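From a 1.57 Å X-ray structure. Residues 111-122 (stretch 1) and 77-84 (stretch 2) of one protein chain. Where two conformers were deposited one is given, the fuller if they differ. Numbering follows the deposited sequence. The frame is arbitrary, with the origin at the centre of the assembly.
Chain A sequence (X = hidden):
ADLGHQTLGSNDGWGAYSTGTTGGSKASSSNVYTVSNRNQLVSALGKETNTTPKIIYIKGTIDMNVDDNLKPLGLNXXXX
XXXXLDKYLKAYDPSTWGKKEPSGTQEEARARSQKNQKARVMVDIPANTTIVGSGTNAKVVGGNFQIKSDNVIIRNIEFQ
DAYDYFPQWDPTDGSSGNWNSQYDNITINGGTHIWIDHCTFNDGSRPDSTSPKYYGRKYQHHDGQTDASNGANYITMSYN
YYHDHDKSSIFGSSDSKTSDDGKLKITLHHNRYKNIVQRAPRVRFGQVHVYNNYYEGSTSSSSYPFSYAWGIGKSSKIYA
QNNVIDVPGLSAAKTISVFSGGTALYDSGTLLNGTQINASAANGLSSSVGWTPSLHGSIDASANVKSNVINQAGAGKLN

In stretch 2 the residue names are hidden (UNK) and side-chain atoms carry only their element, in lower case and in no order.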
# COMPACT_ATOMS: atom_id res chain seq x y z
N ALA A 111 10.22 19.62 8.61
CA ALA A 111 10.51 19.09 7.28
C ALA A 111 11.95 18.54 7.22
O ALA A 111 12.18 17.48 6.65
CB ALA A 111 10.28 20.17 6.20
N ARG A 112 12.90 19.28 7.80
CA ARG A 112 14.29 18.79 7.85
C ARG A 112 14.38 17.47 8.60
O ARG A 112 15.12 16.53 8.17
CB ARG A 112 15.25 19.85 8.45
CG ARG A 112 15.43 21.03 7.49
CD ARG A 112 16.54 22.01 7.99
NE ARG A 112 16.36 22.52 9.35
CZ ARG A 112 15.75 23.66 9.67
NH1 ARG A 112 15.23 24.44 8.72
NH2 ARG A 112 15.64 24.00 10.96
N SER A 113 13.66 17.39 9.73
CA SER A 113 13.64 16.17 10.51
C SER A 113 13.12 14.98 9.68
O SER A 113 13.72 13.90 9.66
CB SER A 113 12.72 16.36 11.73
OG SER A 113 13.19 17.50 12.47
N GLN A 114 12.00 15.22 9.01
CA GLN A 114 11.39 14.22 8.13
C GLN A 114 12.37 13.78 7.03
O GLN A 114 12.49 12.59 6.72
CB GLN A 114 10.10 14.81 7.55
CG GLN A 114 9.24 13.75 6.94
CD GLN A 114 7.93 14.29 6.51
OE1 GLN A 114 7.84 15.37 5.88
NE2 GLN A 114 6.86 13.55 6.85
N LYS A 115 13.09 14.75 6.46
CA LYS A 115 14.01 14.39 5.38
C LYS A 115 15.18 13.55 5.91
O LYS A 115 15.65 12.66 5.23
CB LYS A 115 14.45 15.64 4.63
CG LYS A 115 13.32 16.20 3.73
CD LYS A 115 13.65 17.62 3.26
CE LYS A 115 12.61 18.16 2.28
NZ LYS A 115 11.66 19.13 2.90
N ASN A 116 15.60 13.78 7.13
CA ASN A 116 16.67 12.95 7.73
C ASN A 116 16.21 11.47 7.82
O ASN A 116 16.95 10.56 7.52
CB ASN A 116 16.96 13.47 9.13
CG ASN A 116 17.63 14.84 9.12
OD1 ASN A 116 18.25 15.24 8.12
ND2 ASN A 116 17.57 15.54 10.24
N GLN A 117 14.97 11.27 8.26
CA GLN A 117 14.46 9.89 8.34
C GLN A 117 14.24 9.28 6.96
O GLN A 117 14.56 8.11 6.75
CB GLN A 117 13.18 9.79 9.17
CG GLN A 117 12.66 8.34 9.25
CD GLN A 117 11.51 8.15 10.24
OE1 GLN A 117 10.73 9.07 10.52
NE2 GLN A 117 11.42 6.94 10.80
N LYS A 118 13.63 10.06 6.06
CA LYS A 118 13.41 9.59 4.67
C LYS A 118 14.70 9.06 4.02
O LYS A 118 14.69 8.06 3.29
CB LYS A 118 12.78 10.73 3.85
CG LYS A 118 12.52 10.40 2.36
CD LYS A 118 11.98 11.64 1.62
CE LYS A 118 11.76 11.33 0.15
NZ LYS A 118 13.00 11.60 -0.65
N ALA A 119 15.81 9.75 4.29
CA ALA A 119 17.09 9.35 3.70
C ALA A 119 17.52 7.97 4.15
O ALA A 119 18.25 7.31 3.41
CB ALA A 119 18.16 10.39 4.00
N ARG A 120 17.03 7.52 5.31
CA ARG A 120 17.33 6.15 5.77
C ARG A 120 16.28 5.14 5.33
O ARG A 120 16.59 4.03 4.93
CB ARG A 120 17.46 6.10 7.30
CG ARG A 120 18.44 7.12 7.87
CD ARG A 120 19.75 7.07 7.06
NE ARG A 120 20.51 5.86 7.33
CZ ARG A 120 21.72 5.63 6.82
NH1 ARG A 120 22.27 6.53 6.02
NH2 ARG A 120 22.39 4.52 7.12
N VAL A 121 15.01 5.52 5.42
CA VAL A 121 13.98 4.49 5.28
C VAL A 121 13.44 4.25 3.88
O VAL A 121 12.91 3.16 3.62
CB VAL A 121 12.76 4.75 6.19
CG1 VAL A 121 13.18 4.82 7.68
CG2 VAL A 121 11.99 6.01 5.77
N MET A 122 13.55 5.25 3.00
CA MET A 122 13.02 5.13 1.66
C MET A 122 14.13 4.71 0.69
O MET A 122 15.18 5.32 0.67
CB MET A 122 12.36 6.43 1.22
CG MET A 122 11.34 6.21 0.10
SD MET A 122 10.45 7.72 -0.28
CE MET A 122 9.67 8.11 1.25
N UNK A 77 17.63 10.87 16.89
CA UNK A 77 18.74 10.76 15.92
C UNK A 77 18.39 11.55 14.65
O UNK A 77 19.27 12.11 14.01
o UNK A 77 18.82 7.70 17.33
c UNK A 77 19.57 8.56 16.81
c UNK A 77 19.09 9.31 15.58
o UNK A 77 20.69 8.90 17.25
N UNK A 78 17.12 11.61 14.31
CA UNK A 78 16.66 12.31 13.13
C UNK A 78 16.22 13.73 13.40
O UNK A 78 16.16 14.54 12.47
o UNK A 78 16.07 6.28 10.72
c UNK A 78 15.91 7.54 11.23
c UNK A 78 15.41 11.58 12.61
c UNK A 78 16.58 9.87 11.20
c UNK A 78 15.62 10.18 12.16
c UNK A 78 16.74 8.54 10.74
c UNK A 78 14.96 7.83 12.17
c UNK A 78 14.80 9.16 12.63
N UNK A 79 15.89 14.04 14.66
CA UNK A 79 15.23 15.33 14.98
C UNK A 79 16.14 16.49 14.66
O UNK A 79 17.32 16.51 15.03
c UNK A 79 13.52 16.80 18.15
c UNK A 79 14.71 17.38 18.98
c UNK A 79 13.84 16.58 16.68
c UNK A 79 14.80 15.41 16.44
n UNK A 79 15.13 18.84 18.69
N UNK A 80 15.59 17.47 13.94
CA UNK A 80 16.38 18.70 13.68
C UNK A 80 16.61 19.37 15.02
O UNK A 80 15.70 19.46 15.83
o UNK A 80 16.22 21.91 13.02
c UNK A 80 16.41 20.86 12.36
o UNK A 80 17.19 20.73 11.40
c UNK A 80 15.60 19.64 12.75
N UNK A 81 17.80 19.98 15.22
CA UNK A 81 18.03 20.66 16.51
C UNK A 81 16.98 21.70 16.90
O UNK A 81 16.78 21.97 18.11
c UNK A 81 19.02 19.88 14.40
c UNK A 81 20.08 20.45 15.33
c UNK A 81 19.39 21.37 16.28
N UNK A 82 16.36 22.33 15.90
CA UNK A 82 15.38 23.38 16.18
C UNK A 82 13.94 22.89 16.32
O UNK A 82 13.07 23.66 16.70
o UNK A 82 17.66 25.95 13.07
c UNK A 82 16.78 26.20 13.90
c UNK A 82 15.42 24.44 15.10
o UNK A 82 15.94 27.14 13.73
c UNK A 82 16.70 25.30 15.12
N UNK A 83 13.68 21.64 15.98
CA UNK A 83 12.30 21.16 16.03
C UNK A 83 11.92 20.72 17.44
O UNK A 83 12.72 20.08 18.12
c UNK A 83 10.69 18.10 15.87
c UNK A 83 9.64 19.86 14.60
o UNK A 83 7.16 17.26 15.46
c UNK A 83 12.14 20.00 15.08
c UNK A 83 9.49 17.41 15.96
c UNK A 83 10.79 19.31 15.19
c UNK A 83 8.41 19.19 14.71
c UNK A 83 8.36 17.96 15.38
N UNK A 84 10.71 21.10 17.86
CA UNK A 84 10.15 20.64 19.12
C UNK A 84 8.66 20.55 18.94
O UNK A 84 7.99 21.51 18.51
c UNK A 84 9.90 21.19 21.58
o UNK A 84 8.86 21.77 21.97
o UNK A 84 10.50 20.30 22.22
c UNK A 84 10.48 21.61 20.24
O HOH W 1 18.45 18.45 10.58
O HOH W 2 13.88 26.11 12.17

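Position 77 has two side-chain carbons, the second carrying two oxygens. That is a short carboxylate, one carbon beyond CB. It lies out of reach of stretch 1. The residue is Asp77.

Position 78 has one carbon followed by a six-carbon ring that bears one oxygen. The ring lies flat on the helix of stretch 1. Gln117 CB sits 3.7 Å from the ring centroid, only 5° off the ring normal, which makes a CH-pi contact over the face. Gln117 CA is also over one face, Arg120 CG reaches the ring edge, and the backbone O meets Asn116 ND2. A hydroxylated ring of this kind is a tyrosine, Tyr78. Gln117 CA is 3.6 Å from Tyr78 CD1, and Arg120 CG 3.6 Å from Tyr78 CE1. Asn116 ND2 donates to Tyr78 O at 2.8 Å, with a nearly straight angle of 179°. Ser113 CA also makes a CA-H...O contact to Tyr78 O at 3.6 Å.

Position 79 has four carbons in a row ending in nitrogen. Its CA-to-CB bond points away from stretch 1. The unbranched chain with a terminal amine is Lys79. It is the first residue after the helix to leave helical phi/psi. Its amine turns back to its own stretch, and Lys79 NZ donates to the backbone O of position 80 at 3.0 Å.

Position 80 has two carbons, the second carrying two oxygens, and CA-to-CB points toward stretch 1. Both oxygens meet the Arg112 guanidinium. Two carbons with two oxygens on the second make a short carboxylate, Asp80. Arg112 NE donates to Asp80 OD1 at 2.8 Å, and Arg112 NH2 to Asp80 OD2 at 3.0 Å, in a salt bridge. Asp80 N donates to Ser113 OG at 2.8 Å.

Position 81 has three carbons that close a ring onto the backbone N. This is Pro81. It makes no contact with stretch 1.

Position 82 has three carbons, the third carrying two oxygens. Its CA-to-CB bond points sideways, but its carboxylate end comes nearer and meets Arg112. The longer carboxylate is Glu82. Glu82 OE2 forms a salt bridge with Arg112 NH2 at 3.5 Å. Water 2 joins Glu82 OE1 to the same Arg112 NH2. Glu82 N donates to Asp80 OD2 at 2.9 Å.

The CB of position 83 is 3.8 Å from Ser113 OG. One carbon and a six-carbon ring bearing one oxygen make Tyr83. Tyr83 N donates to Asp80 O at 3.0 Å, closing a type I turn. Tyr83 O accepts from Lys79 NZ at 2.8 Å.

Position 84 has two carbons, the second carrying two oxygens: Asp84. It is out of reach of stretch 1 and caps a helix N-terminus just past the stretch.

The contact buries 481 Å² in all. Tyr78 supplies packing against Gln117 and Arg120. Asn116 and Ser113 hold the backbone where the helix of stretch 2 ends. Arg112 binds the carboxylates of Asp80 and Glu82 as the chain turns, and water 1 links Asp80 OD1 to Asn116 ND2.

Stretch 2 77-84: DYKDPEYD
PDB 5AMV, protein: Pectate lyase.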